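Local structure of superoxide dismutase [Mn/Fe] (Porphyromonas gingivalis, 1UES) at residues Leu154-Trp159 with Ser180-Asp185; His74-Thr79 with Leu150-Thr155; Pro17-Glu22 with Ala172-Asp177. The protein catalyses the dismutation of superoxide into oxygen and hydrogen peroxide, using one manganese or iron ion in each subunit of a homodimer. The protein carries 1 engineered substitution. All blocks are in the same frame, centred on the assembly; numbering follows the deposited sequence.

Contact 1 (Leu154-Trp159 with Ser180-Asp185). Engineered in segment 154-159: T155 (natural residue Gly). With MN (manganese (II) ion), chain E.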
# COMPACT_ATOMS: atom_id res chain seq x y z
N LEU A 154 -0.44 -0.62 20.69
CA LEU A 154 0.29 -1.60 19.91
C LEU A 154 -0.16 -1.52 18.46
O LEU A 154 -1.34 -1.44 18.18
CB LEU A 154 0.01 -3.01 20.46
CG LEU A 154 0.39 -4.17 19.55
CD1 LEU A 154 1.92 -4.32 19.57
CD2 LEU A 154 -0.32 -5.48 20.00
N THR A 155 0.80 -1.50 17.53
CA THR A 155 0.38 -1.47 16.12
C THR A 155 1.12 -2.45 15.25
O THR A 155 2.30 -2.72 15.47
CB THR A 155 0.53 -0.04 15.48
OG1 THR A 155 -0.10 -0.05 14.19
CG2 THR A 155 2.02 0.37 15.32
N PHE A 156 0.41 -3.00 14.26
CA PHE A 156 1.04 -3.87 13.27
C PHE A 156 0.94 -3.06 11.94
O PHE A 156 -0.11 -2.58 11.58
CB PHE A 156 0.29 -5.19 13.10
CG PHE A 156 0.47 -6.18 14.23
CD1 PHE A 156 1.32 -5.90 15.30
CD2 PHE A 156 -0.21 -7.39 14.21
CE1 PHE A 156 1.50 -6.81 16.36
CE2 PHE A 156 -0.05 -8.32 15.25
CZ PHE A 156 0.80 -8.04 16.32
N ASP A 157 2.08 -2.86 11.28
CA ASP A 157 2.13 -2.14 10.02
C ASP A 157 1.73 -3.12 8.92
O ASP A 157 2.38 -4.18 8.78
CB ASP A 157 3.57 -1.69 9.82
CG ASP A 157 3.76 -0.76 8.65
OD1 ASP A 157 2.78 -0.45 7.96
OD2 ASP A 157 4.95 -0.38 8.48
N VAL A 158 0.69 -2.80 8.14
CA VAL A 158 0.31 -3.69 7.06
C VAL A 158 0.57 -3.10 5.70
O VAL A 158 0.05 -3.56 4.69
CB VAL A 158 -1.12 -4.31 7.21
CG1 VAL A 158 -1.18 -5.09 8.54
CG2 VAL A 158 -2.20 -3.22 7.17
N TRP A 159 1.42 -2.06 5.70
CA TRP A 159 1.90 -1.51 4.44
C TRP A 159 2.75 -2.70 3.97
O TRP A 159 3.43 -3.32 4.77
CB TRP A 159 2.83 -0.31 4.67
CG TRP A 159 2.09 0.99 4.80
CD1 TRP A 159 1.21 1.33 5.78
CD2 TRP A 159 2.19 2.11 3.92
NE1 TRP A 159 0.73 2.60 5.56
CE2 TRP A 159 1.32 3.11 4.43
CE3 TRP A 159 2.92 2.36 2.75
CZ2 TRP A 159 1.16 4.37 3.79
CZ3 TRP A 159 2.77 3.62 2.12
CH2 TRP A 159 1.89 4.61 2.65
N SER A 180 5.64 -12.76 18.40
CA SER A 180 6.86 -13.26 18.99
C SER A 180 7.89 -12.17 19.32
O SER A 180 8.81 -12.41 20.10
CB SER A 180 7.49 -14.33 18.09
OG SER A 180 8.11 -13.77 16.93
N ILE A 181 7.76 -10.97 18.73
CA ILE A 181 8.71 -9.91 19.05
C ILE A 181 8.12 -8.73 19.82
O ILE A 181 8.80 -7.73 20.07
CB ILE A 181 9.40 -9.33 17.79
CG1 ILE A 181 8.37 -8.95 16.74
CG2 ILE A 181 10.42 -10.36 17.26
CD1 ILE A 181 8.98 -8.24 15.55
N VAL A 182 6.85 -8.83 20.18
CA VAL A 182 6.24 -7.76 20.95
C VAL A 182 6.78 -7.76 22.37
O VAL A 182 6.80 -8.79 23.04
CB VAL A 182 4.70 -7.94 20.99
CG1 VAL A 182 4.05 -6.96 21.98
CG2 VAL A 182 4.13 -7.73 19.60
N ASP A 183 7.24 -6.61 22.84
CA ASP A 183 7.71 -6.50 24.22
C ASP A 183 6.51 -5.95 24.99
O ASP A 183 6.22 -4.76 24.94
CB ASP A 183 8.88 -5.53 24.32
CG ASP A 183 9.43 -5.45 25.73
OD1 ASP A 183 10.59 -5.02 25.90
OD2 ASP A 183 8.70 -5.82 26.67
N TRP A 184 5.79 -6.83 25.69
CA TRP A 184 4.62 -6.37 26.41
C TRP A 184 4.91 -5.38 27.53
O TRP A 184 4.02 -4.64 27.94
CB TRP A 184 3.80 -7.56 26.92
CG TRP A 184 3.07 -8.22 25.77
CD1 TRP A 184 3.45 -9.36 25.12
CD2 TRP A 184 1.93 -7.72 25.07
NE1 TRP A 184 2.62 -9.60 24.05
CE2 TRP A 184 1.67 -8.61 24.00
CE3 TRP A 184 1.09 -6.61 25.25
CZ2 TRP A 184 0.61 -8.42 23.10
CZ3 TRP A 184 0.03 -6.41 24.35
CH2 TRP A 184 -0.20 -7.32 23.28
N ASP A 185 6.15 -5.34 28.01
CA ASP A 185 6.51 -4.39 29.06
C ASP A 185 6.42 -2.98 28.50
O ASP A 185 6.02 -2.05 29.21
CB ASP A 185 7.92 -4.65 29.56
CG ASP A 185 8.03 -5.97 30.30
OD1 ASP A 185 7.10 -6.26 31.09
OD2 ASP A 185 9.01 -6.71 30.07
MN MN E . 5.97 1.06 7.41
O HOH W 1 3.95 1.98 7.05

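Contact 2 (His74-Thr79 with Leu150-Thr155). Engineered in segment 150-155: T155 (natural residue Gly). With MN (manganese (II) ion), chain E.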
# COMPACT_ATOMS: atom_id res chain seq x y z
N HIS A 74 5.56 4.82 12.85
CA HIS A 74 6.79 4.04 12.84
C HIS A 74 7.55 4.16 14.13
O HIS A 74 8.17 3.20 14.56
CB HIS A 74 7.67 4.43 11.66
CG HIS A 74 7.13 3.96 10.35
ND1 HIS A 74 6.23 4.69 9.62
CD2 HIS A 74 7.31 2.80 9.68
CE1 HIS A 74 5.87 4.01 8.54
NE2 HIS A 74 6.51 2.86 8.55
N ASN A 75 7.54 5.35 14.73
CA ASN A 75 8.24 5.53 15.99
C ASN A 75 7.72 4.58 17.05
O ASN A 75 8.51 3.96 17.75
CB ASN A 75 8.18 6.98 16.46
CG ASN A 75 9.04 7.91 15.61
OD1 ASN A 75 9.81 7.44 14.76
ND2 ASN A 75 8.94 9.22 15.85
N LEU A 76 6.41 4.45 17.16
CA LEU A 76 5.81 3.54 18.12
C LEU A 76 6.02 2.08 17.69
O LEU A 76 6.26 1.19 18.50
CB LEU A 76 4.31 3.84 18.22
CG LEU A 76 4.03 5.23 18.83
CD1 LEU A 76 2.59 5.60 18.60
CD2 LEU A 76 4.37 5.23 20.33
N TYR A 77 5.91 1.82 16.40
CA TYR A 77 6.07 0.48 15.90
C TYR A 77 7.46 -0.08 16.19
O TYR A 77 7.62 -1.13 16.81
CB TYR A 77 5.75 0.51 14.38
CG TYR A 77 6.08 -0.75 13.61
CD1 TYR A 77 5.17 -1.80 13.55
CD2 TYR A 77 7.25 -0.84 12.84
CE1 TYR A 77 5.40 -2.92 12.72
CE2 TYR A 77 7.49 -1.94 12.01
CZ TYR A 77 6.56 -2.97 11.95
OH TYR A 77 6.71 -3.99 11.04
N PHE A 78 8.51 0.62 15.80
CA PHE A 78 9.82 0.05 16.04
C PHE A 78 10.16 -0.02 17.51
O PHE A 78 10.84 -0.93 17.94
CB PHE A 78 10.91 0.84 15.32
CG PHE A 78 10.89 0.67 13.83
CD1 PHE A 78 10.63 1.77 13.02
CD2 PHE A 78 11.09 -0.58 13.25
CE1 PHE A 78 10.56 1.63 11.65
CE2 PHE A 78 11.02 -0.72 11.85
CZ PHE A 78 10.76 0.38 11.08
N THR A 79 9.67 0.91 18.30
CA THR A 79 10.06 0.85 19.71
C THR A 79 9.33 -0.17 20.56
O THR A 79 9.71 -0.39 21.72
CB THR A 79 9.97 2.24 20.38
OG1 THR A 79 8.66 2.79 20.24
CG2 THR A 79 11.01 3.15 19.79
N LEU A 150 -7.60 8.95 21.12
CA LEU A 150 -7.28 7.67 21.75
C LEU A 150 -5.79 7.48 22.00
O LEU A 150 -4.94 8.15 21.37
CB LEU A 150 -7.79 6.52 20.89
CG LEU A 150 -9.31 6.45 20.80
CD1 LEU A 150 -9.74 5.38 19.82
CD2 LEU A 150 -9.86 6.15 22.18
N ASN A 151 -5.47 6.55 22.89
CA ASN A 151 -4.11 6.24 23.27
C ASN A 151 -3.60 5.06 22.45
O ASN A 151 -4.10 3.96 22.59
CB ASN A 151 -4.06 5.85 24.74
CG ASN A 151 -2.68 5.78 25.27
OD1 ASN A 151 -1.86 6.65 24.99
ND2 ASN A 151 -2.39 4.74 26.04
N PRO A 152 -2.55 5.26 21.63
CA PRO A 152 -2.00 4.17 20.81
C PRO A 152 -1.12 3.20 21.60
O PRO A 152 -0.07 3.60 22.08
CB PRO A 152 -1.22 4.90 19.72
CG PRO A 152 -0.73 6.15 20.42
CD PRO A 152 -1.82 6.53 21.42
N LEU A 153 -1.51 1.93 21.69
CA LEU A 153 -0.76 0.96 22.48
C LEU A 153 0.13 0.00 21.72
O LEU A 153 1.29 -0.18 22.05
CB LEU A 153 -1.69 0.14 23.36
CG LEU A 153 -2.76 0.91 24.12
CD1 LEU A 153 -3.58 -0.08 24.93
CD2 LEU A 153 -2.09 1.91 25.05
N LEU A 154 -0.44 -0.62 20.69
CA LEU A 154 0.29 -1.60 19.91
C LEU A 154 -0.16 -1.52 18.46
O LEU A 154 -1.34 -1.44 18.18
CB LEU A 154 0.01 -3.01 20.46
CG LEU A 154 0.39 -4.17 19.55
CD1 LEU A 154 1.92 -4.32 19.57
CD2 LEU A 154 -0.32 -5.48 20.00
N THR A 155 0.80 -1.50 17.53
CA THR A 155 0.38 -1.47 16.12
C THR A 155 1.12 -2.45 15.25
O THR A 155 2.30 -2.72 15.47
CB THR A 155 0.53 -0.04 15.48
OG1 THR A 155 -0.10 -0.05 14.19
CG2 THR A 155 2.02 0.37 15.32
MN MN E . 5.97 1.06 7.41
O HOH W 1 3.95 1.98 7.05

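Contact 3 (Pro17-Glu22 with Ala172-Asp177)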
# COMPACT_ATOMS: atom_id res chain seq x y z
N PRO A 17 13.86 -13.57 12.36
CA PRO A 17 13.39 -13.44 10.98
C PRO A 17 12.11 -12.68 10.68
O PRO A 17 11.80 -12.43 9.50
CB PRO A 17 13.19 -14.88 10.57
CG PRO A 17 12.60 -15.47 11.79
CD PRO A 17 13.39 -14.84 12.94
N VAL A 18 11.39 -12.32 11.73
CA VAL A 18 10.08 -11.66 11.63
C VAL A 18 10.17 -10.31 10.90
O VAL A 18 9.31 -9.97 10.08
CB VAL A 18 9.44 -11.53 13.03
CG1 VAL A 18 8.04 -10.91 12.91
CG2 VAL A 18 9.35 -12.94 13.68
N ILE A 19 11.19 -9.54 11.26
CA ILE A 19 11.51 -8.29 10.58
C ILE A 19 13.02 -8.49 10.43
O ILE A 19 13.78 -8.32 11.38
CB ILE A 19 11.19 -7.02 11.42
CG1 ILE A 19 9.69 -6.97 11.72
CG2 ILE A 19 11.55 -5.75 10.61
CD1 ILE A 19 9.24 -5.75 12.50
N SER A 20 13.42 -8.91 9.23
CA SER A 20 14.81 -9.22 8.91
C SER A 20 15.69 -8.00 8.95
O SER A 20 15.22 -6.87 8.97
CB SER A 20 14.90 -9.85 7.53
OG SER A 20 14.70 -8.85 6.54
N LYS A 21 16.99 -8.25 8.96
CA LYS A 21 17.97 -7.19 8.98
C LYS A 21 17.78 -6.34 7.72
O LYS A 21 17.85 -5.12 7.77
CB LYS A 21 19.39 -7.77 9.05
CG LYS A 21 20.44 -6.82 8.51
CD LYS A 21 21.85 -7.40 8.53
CE LYS A 21 22.89 -6.26 8.36
NZ LYS A 21 23.27 -5.73 9.70
N GLU A 22 17.52 -6.99 6.59
CA GLU A 22 17.33 -6.29 5.34
C GLU A 22 16.07 -5.42 5.42
O GLU A 22 16.07 -4.28 4.95
CB GLU A 22 17.23 -7.32 4.20
CG GLU A 22 18.54 -8.13 3.95
CD GLU A 22 18.72 -9.42 4.82
OE1 GLU A 22 17.92 -9.72 5.75
OE2 GLU A 22 19.73 -10.15 4.55
N ALA A 172 -1.02 -12.49 6.56
CA ALA A 172 -1.47 -13.18 7.77
C ALA A 172 -0.35 -13.90 8.50
O ALA A 172 -0.29 -13.85 9.74
CB ALA A 172 -2.58 -14.20 7.41
N ASP A 173 0.54 -14.56 7.76
CA ASP A 173 1.65 -15.28 8.39
C ASP A 173 2.58 -14.28 9.09
O ASP A 173 3.11 -14.58 10.15
CB ASP A 173 2.43 -16.12 7.36
CG ASP A 173 1.62 -17.32 6.85
OD1 ASP A 173 0.57 -17.65 7.46
OD2 ASP A 173 2.04 -17.92 5.83
N HIS A 174 2.76 -13.09 8.49
CA HIS A 174 3.62 -12.09 9.11
C HIS A 174 3.01 -11.63 10.42
O HIS A 174 3.71 -11.48 11.41
CB HIS A 174 3.77 -10.88 8.20
CG HIS A 174 4.45 -9.71 8.85
ND1 HIS A 174 5.79 -9.69 9.14
CD2 HIS A 174 3.97 -8.48 9.17
CE1 HIS A 174 6.12 -8.49 9.60
NE2 HIS A 174 5.03 -7.74 9.63
N LEU A 175 1.70 -11.38 10.41
CA LEU A 175 1.03 -10.92 11.62
C LEU A 175 1.14 -11.95 12.72
O LEU A 175 1.39 -11.61 13.89
CB LEU A 175 -0.44 -10.62 11.33
CG LEU A 175 -0.65 -9.50 10.28
CD1 LEU A 175 -2.11 -9.09 10.28
CD2 LEU A 175 0.24 -8.28 10.58
N LYS A 176 0.98 -13.22 12.35
CA LYS A 176 1.08 -14.25 13.38
C LYS A 176 2.47 -14.26 14.02
O LYS A 176 2.60 -14.48 15.24
CB LYS A 176 0.66 -15.62 12.80
CG LYS A 176 1.74 -16.41 12.14
CD LYS A 176 1.21 -17.20 10.94
CE LYS A 176 2.31 -18.01 10.29
NZ LYS A 176 3.62 -17.38 10.55
N ASP A 177 3.51 -13.97 13.24
CA ASP A 177 4.87 -13.94 13.74
C ASP A 177 5.19 -12.68 14.53
O ASP A 177 6.08 -12.69 15.35
CB ASP A 177 5.91 -14.04 12.61
CG ASP A 177 6.07 -15.46 12.08
OD1 ASP A 177 5.85 -16.43 12.85
OD2 ASP A 177 6.42 -15.60 10.89

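Contact 1 (Leu154-Trp159 with Ser180-Asp185)
V182 is the first residue of 180-185 to touch strand 151-157, and it does so through its methyl groups. Its CG2 lies 4.1 Å from CD1 of L154, with CG1 scarcely farther from the same methyl, so the isopropyl group sits astride one branch of the leucine. The two side chains cross at about a right angle. CG2 also comes to the F156 ring, approaching F156 CE1 at 4.3 Å at the edge and near the ring plane. W179 and F111 make edge-to-face contacts with this same phenyl group. V182 CG1 in turn covers the rim of one face of W184.

D183 then turns the chain into helix 184-190. As the N-cap it accepts a hydrogen bond from the backbone N of D185 on OD2 (2.9 Å), while its own backbone pairs with Q80.

W184 follows and reaches back with the far end of its indole, CH2 standing 3.8 Å from CD2 of L154 in an oblique approach. In L154, CG is anti to the backbone N (chi1 164°), and with chi2 at 74° CD1 lies toward V182 and CD2 toward W184. No hydrogen bond crosses here; the union is apolar and buried.

Farther along the strand, D157 holds the manganese through OD2 at 2.1 Å. Its OD1 accepts a hydrogen bond from W159 N (3.1 Å, 160°) from above the carboxylate plane, forming an Asx turn that restrains the metal-binding carboxylate, and a weak bond from the metal-bound water reaches the same oxygen. With H27, H74 and H161 completing the site, this is the three-histidine, one-aspartate, one-solvent coordination of iron/manganese superoxide dismutases, D157 being the ligand supplied by strand 151-157 at the edge of the chain's three-stranded sheet.

Contact 2 (His74-Thr79 with Leu150-Thr155)
The carbonyl oxygen of T155 is approached by two groups: NE2 of Q80 donates a hydrogen bond to it, and the ring of Y77 meets it edge-on, in plane, with CD1 3.6 Å from T155 O. Y77 CG is anti to its backbone N (chi1 170°), which carries the ring past T155, and chi2 near 85° sets the rotation that leaves its CD1 edge at the oxygen. T155, an engineered residue, also touches the helix with its methyl, CG2 lying 3.8 Å from Y77 CB; its OG1 bonds instead to the carbonyl of V124 on the neighbouring strand. Three residues earlier on the strand, P152 CG meets L76 CD1 at 3.8 Å.

Within 74-79, N75 O accepts a hydrogen bond from T79 OG1 at 2.8 Å and, more weakly, from T79 N. H74 binds the manganese through NE2 (2.2 Å), and a bond from ND1 to Q70 O fixes the rotation of its imidazole.

No hydrogen bond joins 74-79 directly to 150-155. R190 bridges them, giving NH2 to L76 O and NH1 to L153 O, so the polar link is indirect; the direct touches are van der Waals, probably with a weak C-H-to-carbonyl component, and include the engineered T155 methyl.

Contact 3 (Pro17-Glu22 with Ala172-Asp177)
V18 grips the end of helix 171-178 with both methyls. CG1 stands 3.6 Å from the carbonyl oxygen of D177, and CG2 lies 3.8 Å from D177 CB, so the valine fits against the last turn. Its torsion, with CG1 anti to the backbone N (chi1 -177°), is what brings both branches onto the aspartate. The backbone of V18 takes part too: its carbonyl oxygen points at the edge of the H174 imidazole, in the ring plane and 3.5 Å from H174 CE1. I19 adds a looser touch at that same edge, with CG1 4.4 Å from H174 CE1.

A second shell holds these groups in place. The H174 ring meets Y167 edge-to-face and also contacts Y163, which restricts its turning, while S180 OG binds the carbonyl of D177 and Y167 OH bonds to its carboxylate OD2. The same OD2 forms a salt bridge with K176 NZ at 3.3 Å. This NZ also donates to D173 O (2.9 Å), which takes the helical bond from D177 N on the opposite face of its carbonyl plane. On the other segment, S20 is the N-cap of helix 21-42, its OG taking a hydrogen bond from T23 N, just after the loop that carries V18 and I19.

The side chain of I19 lies about 5 Å from that of the metal ligand H27, so the contact lies close to the metal site. Across it there is no direct hydrogen bond or ion pair: methyls cover a carbonyl, and a carbonyl faces a ring C-H probably polarised by its two flanking nitrogens. The direct contact is therefore van der Waals, probably with a weak electrostatic part, while the strong polar bonds act within helix 171-178 and its surroundings.

In the fold
From the N terminus, 17-22 leads into helix 21-42 and is joined by contact 3 to helix 171-178, closing a loop of 149 residues that holds all of contact 2. Contact 2 links helix 62-79 to strand 151-157, and so joins the alpha-hairpin and C-terminal domains a second time. Contact 1 starts on the strand where contact 2 stops, sharing L154 and T155, and runs past 172-177 to the approach to helix 184-190, thereby crossing contact 3. F156 packs on L175, I181 on V18 and I19, and Y77 on I19, while contacts 1 and 2 also share the manganese.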